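Local coordinates for metagenomic carboxyl esterase MGS0156 (Uncultured organism, PDB 5D8M), which probably hydrolyses carboxylic ester bonds, as a carboxyl esterase whose fold is consistent with the alpha/beta hydrolases, at residues Tyr246-Phe251 with Thr290-Pro295. Residues are numbered along the deposited sequence; the frame is centred on the assembly and turned at random.
Sequences YSLAAF and TLLGYP
The Phe-251 ring has CD2 of Tyr-294 at its edge, in plane; the two side chains cross obliquely, with CE1 of Phe-251 3.8 Å from CB of Tyr-294, and Phe-251 also stacks with Trp-65. The Tyr-294 ring, its CG anti to the carbonyl carbon (chi1 -58°), brings CD2 to 3.2 Å from the Ala-249 O and CE2 near the Ala-249 CB. Tyr-246 runs alongside Thr-290, pointing the same way, its CD2 3.6 Å from the Thr-290 CB; its hydroxyl bonds to Asp-338. Leu-248 crosses Leu-292 obliquely, CD2 to CB 3.6 Å, against Tyr-334 and Ile-331 of helix 324-338 and Phe-37 of helix 34-48.

The backbone supplies the ladder. Ser-247 receives and gives: its N donates to Thr-290 O, and its O accepts from Leu-292 N at 2.9 Å in a nearly straight bond (167°). Beyond it, Ala-249 N reaches Gly-293 O at 3.0 Å, and Phe-251 N meets Pro-295 O at 3.2 Å, carrying the parallel pairing beyond Leu-248, the last strand residue of 246-251. A water bridges Ser-247 OG and Thr-290 O, while OG also bonds to Ile-286 N. Gly-293 has phi 140°, where a beta carbon would jam against the preceding carbonyl. An alanine at Tyr-294 keeps CB against Phe-251 CE1 but loses the ring, and would probably thin the packing on Ala-249 CB and on the edge of Phe-251.

Strands 244-248 and 290-293, adjacent in a parallel sheet consistent with an alpha/beta-hydrolase fold, are thus held by main-chain bonds, apolar packing and one bridging water. Two buried polar atoms, Ala-249 O and Gly-293 N, lack a hydrogen-bond partner in the model; a CA-H...O contact from Tyr-294 CA, 3.1 Å from Ala-249 O, probably compensates the carbonyl only in part.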
loop_
_atom_site.group_PDB
_atom_site.type_symbol
_atom_site.label_atom_id
_atom_site.label_comp_id
_atom_site.label_asym_id
_atom_site.label_seq_id
_atom_site.Cartn_x
_atom_site.Cartn_y
_atom_site.Cartn_z
ATOM N N TYR A 246 -7.603 2.538 -6.606
ATOM C CA TYR A 246 -7.754 1.110 -6.395
ATOM C C TYR A 246 -7.092 0.738 -5.088
ATOM O O TYR A 246 -6.046 1.297 -4.747
ATOM C CB TYR A 246 -7.116 0.302 -7.540
ATOM C CG TYR A 246 -7.532 0.747 -8.934
ATOM C CD1 TYR A 246 -6.880 1.799 -9.568
ATOM C CD2 TYR A 246 -8.545 0.087 -9.623
ATOM C CE1 TYR A 246 -7.246 2.207 -10.863
ATOM C CE2 TYR A 246 -8.912 0.476 -10.908
ATOM C CZ TYR A 246 -8.262 1.539 -11.515
ATOM O OH TYR A 246 -8.600 1.916 -12.774
ATOM N N SER A 247 -7.665 -0.221 -4.362
ATOM C CA SER A 247 -7.091 -0.567 -3.063
ATOM C C SER A 247 -7.050 -2.078 -2.844
ATOM O O SER A 247 -8.007 -2.802 -3.192
ATOM C CB SER A 247 -7.897 0.086 -1.924
ATOM O OG SER A 247 -7.946 1.509 -2.061
ATOM N N LEU A 248 -5.943 -2.510 -2.244
ATOM C CA LEU A 248 -5.746 -3.849 -1.704
ATOM C C LEU A 248 -5.505 -3.696 -0.214
ATOM O O LEU A 248 -4.681 -2.881 0.189
ATOM C CB LEU A 248 -4.559 -4.542 -2.365
ATOM C CG LEU A 248 -4.777 -4.951 -3.819
ATOM C CD1 LEU A 248 -3.417 -5.037 -4.520
ATOM C CD2 LEU A 248 -5.471 -6.303 -3.888
ATOM N N ALA A 249 -6.250 -4.443 0.598
ATOM C CA ALA A 249 -6.054 -4.405 2.038
ATOM C C ALA A 249 -5.595 -5.771 2.567
ATOM O O ALA A 249 -6.351 -6.735 2.547
ATOM C CB ALA A 249 -7.341 -3.956 2.732
ATOM N N ALA A 250 -4.351 -5.850 3.045
ATOM C CA ALA A 250 -3.793 -7.131 3.469
ATOM C C ALA A 250 -4.158 -7.503 4.905
ATOM O O ALA A 250 -4.372 -6.628 5.762
ATOM C CB ALA A 250 -2.283 -7.115 3.307
ATOM N N PHE A 251 -4.256 -8.813 5.145
ATOM C CA PHE A 251 -4.173 -9.359 6.483
ATOM C C PHE A 251 -3.840 -10.833 6.386
ATOM O O PHE A 251 -4.125 -11.473 5.378
ATOM C CB PHE A 251 -5.478 -9.126 7.273
ATOM C CG PHE A 251 -6.692 -9.849 6.728
ATOM C CD1 PHE A 251 -7.531 -9.239 5.799
ATOM C CD2 PHE A 251 -7.018 -11.113 7.183
ATOM C CE1 PHE A 251 -8.659 -9.897 5.320
ATOM C CE2 PHE A 251 -8.146 -11.775 6.717
ATOM C CZ PHE A 251 -8.970 -11.169 5.781
ATOM N N THR A 290 -11.947 1.544 -6.338
ATOM C CA THR A 290 -12.233 0.143 -6.602
ATOM C C THR A 290 -11.541 -0.718 -5.560
ATOM O O THR A 290 -10.375 -0.530 -5.306
ATOM C CB THR A 290 -11.760 -0.272 -8.012
ATOM O OG1 THR A 290 -12.615 0.335 -8.967
ATOM C CG2 THR A 290 -11.793 -1.806 -8.208
ATOM N N LEU A 291 -12.275 -1.645 -4.946
ATOM C CA LEU A 291 -11.667 -2.631 -4.050
ATOM C C LEU A 291 -11.222 -3.851 -4.859
ATOM O O LEU A 291 -12.051 -4.520 -5.489
ATOM C CB LEU A 291 -12.650 -3.059 -2.954
ATOM C CG LEU A 291 -12.196 -4.189 -2.022
ATOM C CD1 LEU A 291 -10.925 -3.805 -1.248
ATOM C CD2 LEU A 291 -13.353 -4.523 -1.073
ATOM N N LEU A 292 -9.922 -4.115 -4.847
ATOM C CA LEU A 292 -9.364 -5.219 -5.585
ATOM C C LEU A 292 -9.332 -6.484 -4.729
ATOM O O LEU A 292 -9.350 -7.582 -5.266
ATOM C CB LEU A 292 -7.943 -4.893 -6.077
ATOM C CG LEU A 292 -7.796 -3.700 -7.004
ATOM C CD1 LEU A 292 -6.326 -3.537 -7.365
ATOM C CD2 LEU A 292 -8.667 -3.889 -8.237
ATOM N N GLY A 293 -9.266 -6.340 -3.407
ATOM C CA GLY A 293 -9.274 -7.510 -2.555
ATOM C C GLY A 293 -8.354 -7.465 -1.363
ATOM O O GLY A 293 -7.883 -6.397 -0.919
ATOM N N TYR A 294 -8.114 -8.651 -0.823
ATOM C CA TYR A 294 -7.435 -8.791 0.461
ATOM C C TYR A 294 -6.312 -9.828 0.386
ATOM O O TYR A 294 -6.547 -11.000 0.631
ATOM C CB TYR A 294 -8.442 -9.182 1.558
ATOM C CG TYR A 294 -9.596 -8.201 1.739
ATOM C CD1 TYR A 294 -10.739 -8.284 0.936
ATOM C CD2 TYR A 294 -9.535 -7.181 2.695
ATOM C CE1 TYR A 294 -11.788 -7.398 1.084
ATOM C CE2 TYR A 294 -10.609 -6.274 2.853
ATOM C CZ TYR A 294 -11.719 -6.399 2.042
ATOM O OH TYR A 294 -12.779 -5.545 2.166
ATOM N N PRO A 295 -5.093 -9.389 0.031
ATOM C CA PRO A 295 -3.937 -10.288 0.030
ATOM C C PRO A 295 -3.754 -10.969 1.366
ATOM O O PRO A 295 -3.809 -10.306 2.388
ATOM C CB PRO A 295 -2.763 -9.360 -0.246
ATOM C CG PRO A 295 -3.376 -8.203 -1.003
ATOM C CD PRO A 295 -4.725 -8.011 -0.365
HETATM O O HOH W 1 -10.082 2.214 -3.622
#